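Putative uncharacterized protein (PDB 4R12) is nicastrin, probably an essential subunit of the gamma-secretase complex, which cleaves integral membrane proteins such as Notch receptors within the membrane. Local coordinates at residues L245-S250 with T449-I455; I328-Q332 with E420-G424; Y365-I370 with D429-I433. The contacts are given in a common frame with arbitrary orientation. Numbering follows the deposited sequence.

Interaction 1 of 3, residues L245-S250 with T449-I455; sequences LSVIKS and TIDKNFI
Residues 245-250 are an inner part of helix 234-252, and 449-455 carry the chain from an extended linker (Thr449 to Asp451) into the first turn of helix 452-463. The two run in opposite senses: Ser246 CA lies 5.9 Å from Ile455 CA and Ser250 CA 5.0 Å from Ile450 CA, and together they bury 380 Å².

Polar contacts gather at the helix start. Asp451 (chi1 t) is the N-cap, its OD1 accepting from Phe454 N at 3.0 Å, while its own backbone N donates to Ser250 OG at 3.1 Å. Ser250 (chi1 m) donates from OG to Ser246 O, 2.7 Å away, so one hydroxyl serves both helices. Water 1 bridges the backbones, donating to Ser250 O (2.8 Å) and Thr449 O (2.4 Å). Ser246 OG is engaged with Val242 O of its own helix.

Van der Waals packing centres on Phe454 (chi1 t, chi2 89°). Lys249 (chi1 t, chi2 p) lays its aliphatic stem over one ring face, a CH-pi contact with CB 3.9 Å from the centroid and 14° off the normal. Ser246 OG meets the ring edge, 3.6 Å from CE2 of Phe454, and is as close to Ile455 CG1; Leu245 CB is 4.3 Å from that same CE2. Ile512 of helix 500-512 also touches Lys249 and Phe454.

The contact thus docks a capped helix start on a helix of the aminopeptidase-like large lobe. Asp451 OD2 meets the Lys249 methylene CE at 3.2 Å but stays 4.5 Å from Lys249 NZ, so the joint rests on neutral hydrogen bonds and a lysine stem over an aromatic face, not on a salt bridge.

Interaction 2 of 3, residues I328-Q332 with E420-G424; sequences IGRAQ and ENVLG
Two irregular loops meet here: 328-332 leads from strand 319-325 to strand 332-334, while the loop 420-424 follows strand 397-401 and precedes helix 427-441. They come closest at Gly329 and Val422, whose CA atoms are 5.0 Å apart; 266 Å² is buried. Gly329 (phi/psi -100/-1) has no room for a side chain, since a CB would lie 2.9 Å from Val422 CG1. Its O accepts from Leu423 N at 2.7 Å, and its N donates to Asp235 OD1 of helix 234-252.

Arg330 (chi1 m, chi2 t, chi3 p) bends its guanidinium back to the second loop: NH1 donates to Asn421 O at 2.9 Å and to water 2 at 2.9 Å, which in turn donates to Glu420 O at 2.7 Å. Both strands that lead into these loops are parallel neighbours in the large-lobe sheet, of the zinc-exopeptidase clan, so the contact ties together loops beyond their C-terminal ends. Arg330 N donates to Asp402 OD2, and NE makes a weak bond to Ser408 O. Although Asn421 OD1 lies 3.2 Å from Arg330 NH1, the angle is too poor for a bond; ND2 of Asn421 is satisfied by Asp417 and Asn409.

Arg330 O accepts from Gln332 NE2 (2.9 Å), and Leu423 O is hydrogen-bonded to Thr426 OG1. Leu423 (chi1 m, chi2 t) packs CD1 3.3 Å from Ala331 O, beside Tyr340 of strand 339-347.

Interaction 3 of 3, residues Y365-I370 with D429-I433; sequences YENSTI and DIVYI. With NAG (2-acetamido-2-deoxy-beta-D-glucopyranose), chain E.
One carboxylate, that of Asp429, gathers three hydrogen bonds from a loop that bears an N-linked sugar. The loop, 365-370, opens with a type I beta turn from Tyr365 to Ser368 (Ser368 N to Tyr365 O, 3.3 Å) and leads into strand 370-374; it packs on helix 427-441 of the aminopeptidase-like large lobe, with Ser368 CA 6.3 Å from Asp429 CA.

Asp429 (chi1 m) takes Tyr365 OH on OD1 at 2.8 Å, and both Thr369 N (2.8 Å) and Thr369 OG1 (2.6 Å) on OD2. Water 3 donates to Asp429 OD1 and Asn367 O, 2.8 Å each.

Tyr365 (chi1 p) offers its ring face to the edge of Tyr432 (chi1 t): a T-shaped pair, centroids 4.9 Å apart, planes at 79°. Elsewhere in the contact, Ile370 (chi1 m, chi2 m) sets CB 3.6 Å from Ile433 CD1 and CD1 3.9 Å from Ile430 CG1.

Asn367, Ser368 and Thr369 form the glycosylation sequon. The Asn367 side-chain end leads away from the helix, its ND2 bonded to C1 of NAG at 1.4 Å, and the acetyl C8 of that sugar lies 3.5 Å from Glu366 OE1.

Overall arrangement
Helix 427-441 joins the three contacts. Interaction 3 uses one side of it; Val431 packs on helix 234-252, and Ile450 CG2 of interaction 1 lies 3.5 Å from Tyr432 CA (centres about 14 Å apart). Segment 420-424 of interaction 2 lies just before the same helix, and Ile328 O is 3.4 Å from Ile430 CD1 (centres about 15 Å apart). Interactions 1 and 2 stay separate, nearest atoms about 7 Å apart; 245-250 lies on helix 234-252, whose Asp235 and Phe239 border interaction 2. In sequence, interactions 2 and 3 cross inside the loop closed by interaction 1. Interaction 3 carries its sugar covalently; the Ile450 and Asn421 side chains are each about 12 Å from a bound NAG.

Interaction 1 of 3, residues L245-S250 with T449-I455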
loop_
_atom_site.group_PDB
_atom_site.type_symbol
_atom_site.label_atom_id
_atom_site.label_comp_id
_atom_site.label_asym_id
_atom_site.label_seq_id
_atom_site.Cartn_x
_atom_site.Cartn_y
_atom_site.Cartn_z
ATOM N N LEU A 245 12.984 2.049 5.823
ATOM C CA LEU A 245 13.066 2.972 6.957
ATOM C C LEU A 245 14.179 2.556 7.926
ATOM O O LEU A 245 14.870 3.420 8.477
ATOM C CB LEU A 245 11.718 3.084 7.706
ATOM C CG LEU A 245 10.626 3.826 6.921
ATOM C CD1 LEU A 245 9.247 3.602 7.567
ATOM C CD2 LEU A 245 10.932 5.331 6.854
ATOM N N SER A 246 14.362 1.251 8.124
ATOM C CA SER A 246 15.384 0.764 9.053
ATOM C C SER A 246 16.796 0.940 8.461
ATOM O O SER A 246 17.759 1.219 9.185
ATOM C CB SER A 246 15.127 -0.699 9.425
ATOM O OG SER A 246 13.842 -0.833 10.030
ATOM N N VAL A 247 16.903 0.799 7.145
ATOM C CA VAL A 247 18.123 1.134 6.422
ATOM C C VAL A 247 18.480 2.613 6.622
ATOM O O VAL A 247 19.619 2.958 6.918
ATOM C CB VAL A 247 17.971 0.830 4.907
ATOM C CG1 VAL A 247 19.034 1.569 4.086
ATOM C CG2 VAL A 247 18.052 -0.682 4.651
ATOM N N ILE A 248 17.487 3.481 6.451
ATOM C CA ILE A 248 17.662 4.928 6.605
ATOM C C ILE A 248 18.063 5.254 8.051
ATOM O O ILE A 248 19.022 6.000 8.302
ATOM C CB ILE A 248 16.374 5.675 6.193
ATOM C CG1 ILE A 248 16.165 5.523 4.681
ATOM C CG2 ILE A 248 16.460 7.150 6.546
ATOM C CD1 ILE A 248 14.820 5.951 4.186
ATOM N N LYS A 249 17.380 4.649 9.013
ATOM C CA LYS A 249 17.762 4.863 10.403
ATOM C C LYS A 249 19.207 4.406 10.665
ATOM O O LYS A 249 19.960 5.061 11.401
ATOM C CB LYS A 249 16.801 4.137 11.345
ATOM C CG LYS A 249 17.130 4.341 12.834
ATOM C CD LYS A 249 16.717 5.745 13.324
ATOM C CE LYS A 249 16.969 5.894 14.840
ATOM N NZ LYS A 249 16.755 7.293 15.295
ATOM N N SER A 250 19.596 3.289 10.056
ATOM C CA SER A 250 20.947 2.772 10.252
ATOM C C SER A 250 21.974 3.689 9.585
ATOM O O SER A 250 23.040 3.948 10.141
ATOM C CB SER A 250 21.058 1.346 9.717
ATOM O OG SER A 250 20.108 0.507 10.360
ATOM N N THR A 449 26.384 -0.460 11.500
ATOM C CA THR A 449 25.700 -1.119 12.608
ATOM C C THR A 449 24.203 -0.902 12.409
ATOM O O THR A 449 23.754 0.246 12.363
ATOM C CB THR A 449 26.140 -0.555 13.974
ATOM O OG1 THR A 449 27.544 -0.781 14.155
ATOM C CG2 THR A 449 25.373 -1.205 15.124
ATOM N N ILE A 450 23.426 -1.970 12.242
ATOM C CA ILE A 450 21.985 -1.748 12.065
ATOM C C ILE A 450 21.341 -1.351 13.390
ATOM O O ILE A 450 21.797 -1.736 14.458
ATOM C CB ILE A 450 21.258 -2.968 11.482
ATOM C CG1 ILE A 450 21.353 -4.177 12.413
ATOM C CG2 ILE A 450 21.841 -3.317 10.116
ATOM C CD1 ILE A 450 20.477 -5.347 11.960
ATOM N N ASP A 451 20.279 -0.562 13.317
ATOM C CA ASP A 451 19.623 -0.101 14.524
ATOM C C ASP A 451 18.550 -1.119 14.908
ATOM O O ASP A 451 17.405 -1.028 14.469
ATOM C CB ASP A 451 19.042 1.299 14.304
ATOM C CG ASP A 451 18.525 1.934 15.586
ATOM O OD1 ASP A 451 18.107 1.194 16.494
ATOM O OD2 ASP A 451 18.521 3.175 15.670
ATOM N N LYS A 452 18.934 -2.080 15.743
ATOM C CA LYS A 452 18.048 -3.188 16.085
ATOM C C LYS A 452 16.893 -2.727 16.957
ATOM O O LYS A 452 15.806 -3.262 16.850
ATOM C CB LYS A 452 18.823 -4.305 16.782
ATOM C CG LYS A 452 19.743 -5.077 15.829
ATOM C CD LYS A 452 20.457 -6.223 16.541
ATOM C CE LYS A 452 21.382 -6.971 15.570
ATOM N NZ LYS A 452 22.133 -8.048 16.252
ATOM N N ASN A 453 17.130 -1.736 17.814
ATOM C CA ASN A 453 16.047 -1.222 18.659
ATOM C C ASN A 453 14.922 -0.679 17.776
ATOM O O ASN A 453 13.745 -0.966 17.991
ATOM C CB ASN A 453 16.553 -0.129 19.613
ATOM C CG ASN A 453 15.469 0.347 20.590
ATOM O OD1 ASN A 453 15.212 -0.298 21.609
ATOM N ND2 ASN A 453 14.836 1.471 20.276
ATOM N N PHE A 454 15.296 0.098 16.767
ATOM C CA PHE A 454 14.342 0.657 15.815
ATOM C C PHE A 454 13.620 -0.432 14.988
ATOM O O PHE A 454 12.385 -0.397 14.825
ATOM C CB PHE A 454 15.075 1.639 14.893
ATOM C CG PHE A 454 14.203 2.300 13.869
ATOM C CD1 PHE A 454 13.543 3.485 14.161
ATOM C CD2 PHE A 454 14.073 1.756 12.587
ATOM C CE1 PHE A 454 12.753 4.105 13.208
ATOM C CE2 PHE A 454 13.286 2.371 11.634
ATOM C CZ PHE A 454 12.629 3.552 11.936
ATOM N N ILE A 455 14.383 -1.388 14.471
ATOM C CA ILE A 455 13.819 -2.519 13.711
ATOM C C ILE A 455 12.757 -3.251 14.548
ATOM O O ILE A 455 11.637 -3.513 14.084
ATOM C CB ILE A 455 14.951 -3.531 13.263
ATOM C CG1 ILE A 455 15.846 -2.903 12.182
ATOM C CG2 ILE A 455 14.352 -4.843 12.753
ATOM C CD1 ILE A 455 17.189 -3.655 11.941
HETATM O O HOH W 1 24.827 2.274 11.539
#

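Interaction 2 of 3, residues I328-Q332 with E420-G424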
loop_
_atom_site.group_PDB
_atom_site.type_symbol
_atom_site.label_atom_id
_atom_site.label_comp_id
_atom_site.label_asym_id
_atom_site.label_seq_id
_atom_site.Cartn_x
_atom_site.Cartn_y
_atom_site.Cartn_z
ATOM N N ILE A 328 10.131 -8.390 -0.635
ATOM C CA ILE A 328 11.433 -8.943 -0.231
ATOM C C ILE A 328 11.381 -9.687 1.105
ATOM O O ILE A 328 12.428 -10.027 1.681
ATOM C CB ILE A 328 12.511 -7.831 -0.160
ATOM C CG1 ILE A 328 12.150 -6.759 0.879
ATOM C CG2 ILE A 328 12.737 -7.204 -1.546
ATOM C CD1 ILE A 328 13.302 -5.762 1.141
ATOM N N GLY A 329 10.162 -9.979 1.571
ATOM C CA GLY A 329 9.957 -10.565 2.887
ATOM C C GLY A 329 9.720 -12.068 2.889
ATOM O O GLY A 329 9.549 -12.696 3.948
ATOM N N ARG A 330 9.705 -12.660 1.703
ATOM C CA ARG A 330 9.618 -14.111 1.614
ATOM C C ARG A 330 10.725 -14.700 0.785
ATOM O O ARG A 330 10.461 -15.512 -0.099
ATOM C CB ARG A 330 8.286 -14.547 1.021
ATOM C CG ARG A 330 7.188 -14.628 2.016
ATOM C CD ARG A 330 5.907 -15.137 1.371
ATOM N NE ARG A 330 5.868 -16.583 1.226
ATOM C CZ ARG A 330 5.462 -17.431 2.166
ATOM N NH1 ARG A 330 5.089 -16.983 3.360
ATOM N NH2 ARG A 330 5.439 -18.735 1.913
ATOM N N ALA A 331 11.960 -14.308 1.069
ATOM C CA ALA A 331 13.101 -14.908 0.397
ATOM C C ALA A 331 13.003 -16.436 0.506
ATOM O O ALA A 331 12.567 -16.967 1.535
ATOM C CB ALA A 331 14.396 -14.388 0.981
ATOM N N GLN A 332 13.372 -17.122 -0.577
ATOM C CA GLN A 332 13.234 -18.575 -0.722
ATOM C C GLN A 332 14.453 -19.343 -0.232
ATOM O O GLN A 332 15.572 -19.051 -0.643
ATOM C CB GLN A 332 13.013 -18.934 -2.195
ATOM C CG GLN A 332 11.785 -18.323 -2.802
ATOM C CD GLN A 332 10.526 -18.859 -2.166
ATOM O OE1 GLN A 332 10.018 -19.916 -2.555
ATOM N NE2 GLN A 332 10.017 -18.137 -1.177
ATOM N N GLU A 420 2.623 -13.320 9.672
ATOM C CA GLU A 420 2.931 -14.740 9.515
ATOM C C GLU A 420 3.223 -15.129 8.066
ATOM O O GLU A 420 3.594 -16.269 7.781
ATOM C CB GLU A 420 1.786 -15.583 10.073
ATOM C CG GLU A 420 1.710 -15.479 11.586
ATOM C CD GLU A 420 0.675 -16.392 12.192
ATOM O OE1 GLU A 420 -0.111 -16.997 11.434
ATOM O OE2 GLU A 420 0.655 -16.503 13.435
ATOM N N ASN A 421 3.078 -14.174 7.159
ATOM C CA ASN A 421 3.337 -14.428 5.751
ATOM C C ASN A 421 4.746 -14.002 5.341
ATOM O O ASN A 421 5.126 -14.168 4.194
ATOM C CB ASN A 421 2.296 -13.702 4.878
ATOM C CG ASN A 421 2.321 -14.156 3.412
ATOM O OD1 ASN A 421 2.362 -15.348 3.123
ATOM N ND2 ASN A 421 2.288 -13.197 2.488
ATOM N N VAL A 422 5.517 -13.429 6.265
ATOM C CA VAL A 422 6.861 -12.965 5.916
ATOM C C VAL A 422 7.890 -13.524 6.890
ATOM O O VAL A 422 7.527 -14.021 7.951
ATOM C CB VAL A 422 6.965 -11.427 5.905
ATOM C CG1 VAL A 422 6.295 -10.845 4.644
ATOM C CG2 VAL A 422 6.340 -10.837 7.181
ATOM N N LEU A 423 9.167 -13.452 6.512
ATOM C CA LEU A 423 10.246 -14.028 7.309
ATOM C C LEU A 423 10.975 -12.970 8.134
ATOM O O LEU A 423 12.028 -12.456 7.726
ATOM C CB LEU A 423 11.247 -14.760 6.401
ATOM C CG LEU A 423 10.733 -16.020 5.695
ATOM C CD1 LEU A 423 11.815 -16.611 4.761
ATOM C CD2 LEU A 423 10.284 -17.055 6.712
ATOM N N GLY A 424 10.432 -12.664 9.310
ATOM C CA GLY A 424 11.085 -11.740 10.217
ATOM C C GLY A 424 12.555 -12.074 10.462
ATOM O O GLY A 424 13.382 -11.182 10.666
HETATM O O HOH W 2 4.574 -18.099 6.010
#

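Interaction 3 of 3, residues Y365-I370 with D429-I433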
loop_
_atom_site.group_PDB
_atom_site.type_symbol
_atom_site.label_atom_id
_atom_site.label_comp_id
_atom_site.label_asym_id
_atom_site.label_seq_id
_atom_site.Cartn_x
_atom_site.Cartn_y
_atom_site.Cartn_z
ATOM N N TYR A 365 30.118 -11.494 5.038
ATOM C CA TYR A 365 30.169 -11.936 6.431
ATOM C C TYR A 365 29.603 -13.344 6.589
ATOM O O TYR A 365 28.666 -13.742 5.878
ATOM C CB TYR A 365 29.433 -10.947 7.354
ATOM C CG TYR A 365 27.945 -10.746 7.109
ATOM C CD1 TYR A 365 27.480 -10.094 5.971
ATOM C CD2 TYR A 365 27.006 -11.169 8.045
ATOM C CE1 TYR A 365 26.112 -9.892 5.759
ATOM C CE2 TYR A 365 25.637 -10.968 7.845
ATOM C CZ TYR A 365 25.196 -10.326 6.707
ATOM O OH TYR A 365 23.839 -10.126 6.516
ATOM N N GLU A 366 30.192 -14.087 7.524
ATOM C CA GLU A 366 29.925 -15.515 7.673
ATOM C C GLU A 366 28.451 -15.808 7.901
ATOM O O GLU A 366 27.899 -16.712 7.287
ATOM C CB GLU A 366 30.743 -16.091 8.830
ATOM C CG GLU A 366 30.368 -17.525 9.201
ATOM C CD GLU A 366 31.153 -18.063 10.381
ATOM O OE1 GLU A 366 31.782 -17.263 11.114
ATOM O OE2 GLU A 366 31.133 -19.295 10.584
ATOM N N ASN A 367 27.831 -15.069 8.791
ATOM C CA ASN A 367 26.485 -15.367 9.229
ATOM C C ASN A 367 25.357 -14.891 8.279
ATOM O O ASN A 367 24.233 -15.051 8.581
ATOM C CB ASN A 367 26.246 -14.858 10.646
ATOM C CG ASN A 367 26.883 -15.728 11.710
ATOM O OD1 ASN A 367 27.242 -16.843 11.463
ATOM N ND2 ASN A 367 26.995 -15.217 12.887
ATOM N N SER A 368 25.684 -14.336 7.134
ATOM C CA SER A 368 24.651 -13.917 6.183
ATOM C C SER A 368 23.712 -15.064 5.802
ATOM O O SER A 368 24.170 -16.157 5.465
ATOM C CB SER A 368 25.297 -13.341 4.921
ATOM O OG SER A 368 24.301 -12.980 3.995
ATOM N N THR A 369 22.407 -14.816 5.870
ATOM C CA THR A 369 21.424 -15.829 5.486
ATOM C C THR A 369 20.789 -15.504 4.138
ATOM O O THR A 369 19.852 -16.175 3.702
ATOM C CB THR A 369 20.309 -15.963 6.538
ATOM O OG1 THR A 369 19.617 -14.717 6.667
ATOM C CG2 THR A 369 20.899 -16.338 7.882
ATOM N N ILE A 370 21.330 -14.479 3.487
ATOM C CA ILE A 370 20.793 -13.959 2.240
ATOM C C ILE A 370 21.775 -14.157 1.090
ATOM O O ILE A 370 22.975 -13.920 1.232
ATOM C CB ILE A 370 20.452 -12.455 2.369
ATOM C CG1 ILE A 370 19.364 -12.236 3.426
ATOM C CG2 ILE A 370 20.041 -11.871 1.019
ATOM C CD1 ILE A 370 18.023 -12.872 3.071
ATOM N N ASP A 429 19.485 -9.130 8.389
ATOM C CA ASP A 429 20.400 -9.369 7.272
ATOM C C ASP A 429 20.095 -8.471 6.077
ATOM O O ASP A 429 21.006 -7.857 5.516
ATOM C CB ASP A 429 20.360 -10.845 6.855
ATOM C CG ASP A 429 21.293 -11.710 7.696
ATOM O OD1 ASP A 429 22.116 -11.133 8.434
ATOM O OD2 ASP A 429 21.220 -12.951 7.602
ATOM N N ILE A 430 18.819 -8.372 5.693
ATOM C CA ILE A 430 18.459 -7.539 4.557
ATOM C C ILE A 430 18.761 -6.055 4.845
ATOM O O ILE A 430 19.315 -5.353 3.982
ATOM C CB ILE A 430 16.968 -7.758 4.171
ATOM C CG1 ILE A 430 16.793 -9.192 3.643
ATOM C CG2 ILE A 430 16.512 -6.740 3.121
ATOM C CD1 ILE A 430 15.331 -9.621 3.398
ATOM N N VAL A 431 18.436 -5.578 6.055
ATOM C CA VAL A 431 18.755 -4.193 6.404
ATOM C C VAL A 431 20.273 -3.962 6.380
ATOM O O VAL A 431 20.757 -2.965 5.820
ATOM C CB VAL A 431 18.198 -3.798 7.785
ATOM C CG1 VAL A 431 18.632 -2.375 8.161
ATOM C CG2 VAL A 431 16.669 -3.902 7.781
ATOM N N TYR A 432 21.022 -4.885 6.964
ATOM C CA TYR A 432 22.478 -4.762 6.956
ATOM C C TYR A 432 23.042 -4.750 5.541
ATOM O O TYR A 432 23.858 -3.881 5.184
ATOM C CB TYR A 432 23.140 -5.891 7.751
ATOM C CG TYR A 432 24.649 -5.793 7.650
ATOM C CD1 TYR A 432 25.335 -4.804 8.346
ATOM C CD2 TYR A 432 25.380 -6.644 6.815
ATOM C CE1 TYR A 432 26.718 -4.677 8.254
ATOM C CE2 TYR A 432 26.769 -6.520 6.712
ATOM C CZ TYR A 432 27.430 -5.529 7.433
ATOM O OH TYR A 432 28.796 -5.374 7.351
ATOM N N ILE A 433 22.614 -5.714 4.730
ATOM C CA ILE A 433 23.142 -5.820 3.381
ATOM C C ILE A 433 22.770 -4.583 2.561
ATOM O O ILE A 433 23.628 -4.012 1.891
ATOM C CB ILE A 433 22.643 -7.115 2.695
ATOM C CG1 ILE A 433 23.240 -8.328 3.411
ATOM C CG2 ILE A 433 23.017 -7.129 1.217
ATOM C CD1 ILE A 433 22.525 -9.642 3.119
HETATM C C1 NAG E . 27.408 -16.020 13.933
HETATM C C2 NAG E . 28.341 -15.457 14.994
HETATM C C3 NAG E . 28.489 -16.308 16.236
HETATM C C4 NAG E . 27.185 -16.925 16.649
HETATM C C5 NAG E . 26.667 -17.715 15.461
HETATM C C6 NAG E . 25.430 -18.507 15.821
HETATM C C7 NAG E . 30.131 -14.322 13.930
HETATM C C8 NAG E . 31.434 -14.498 13.220
HETATM N N2 NAG E . 29.656 -15.403 14.450
HETATM O O3 NAG E . 28.999 -15.529 17.293
HETATM O O4 NAG E . 27.397 -17.779 17.768
HETATM O O5 NAG E . 26.340 -16.734 14.502
HETATM O O6 NAG E . 24.589 -17.670 16.605
HETATM O O7 NAG E . 29.562 -13.266 14.005
HETATM O O HOH W 3 22.867 -13.232 10.159
#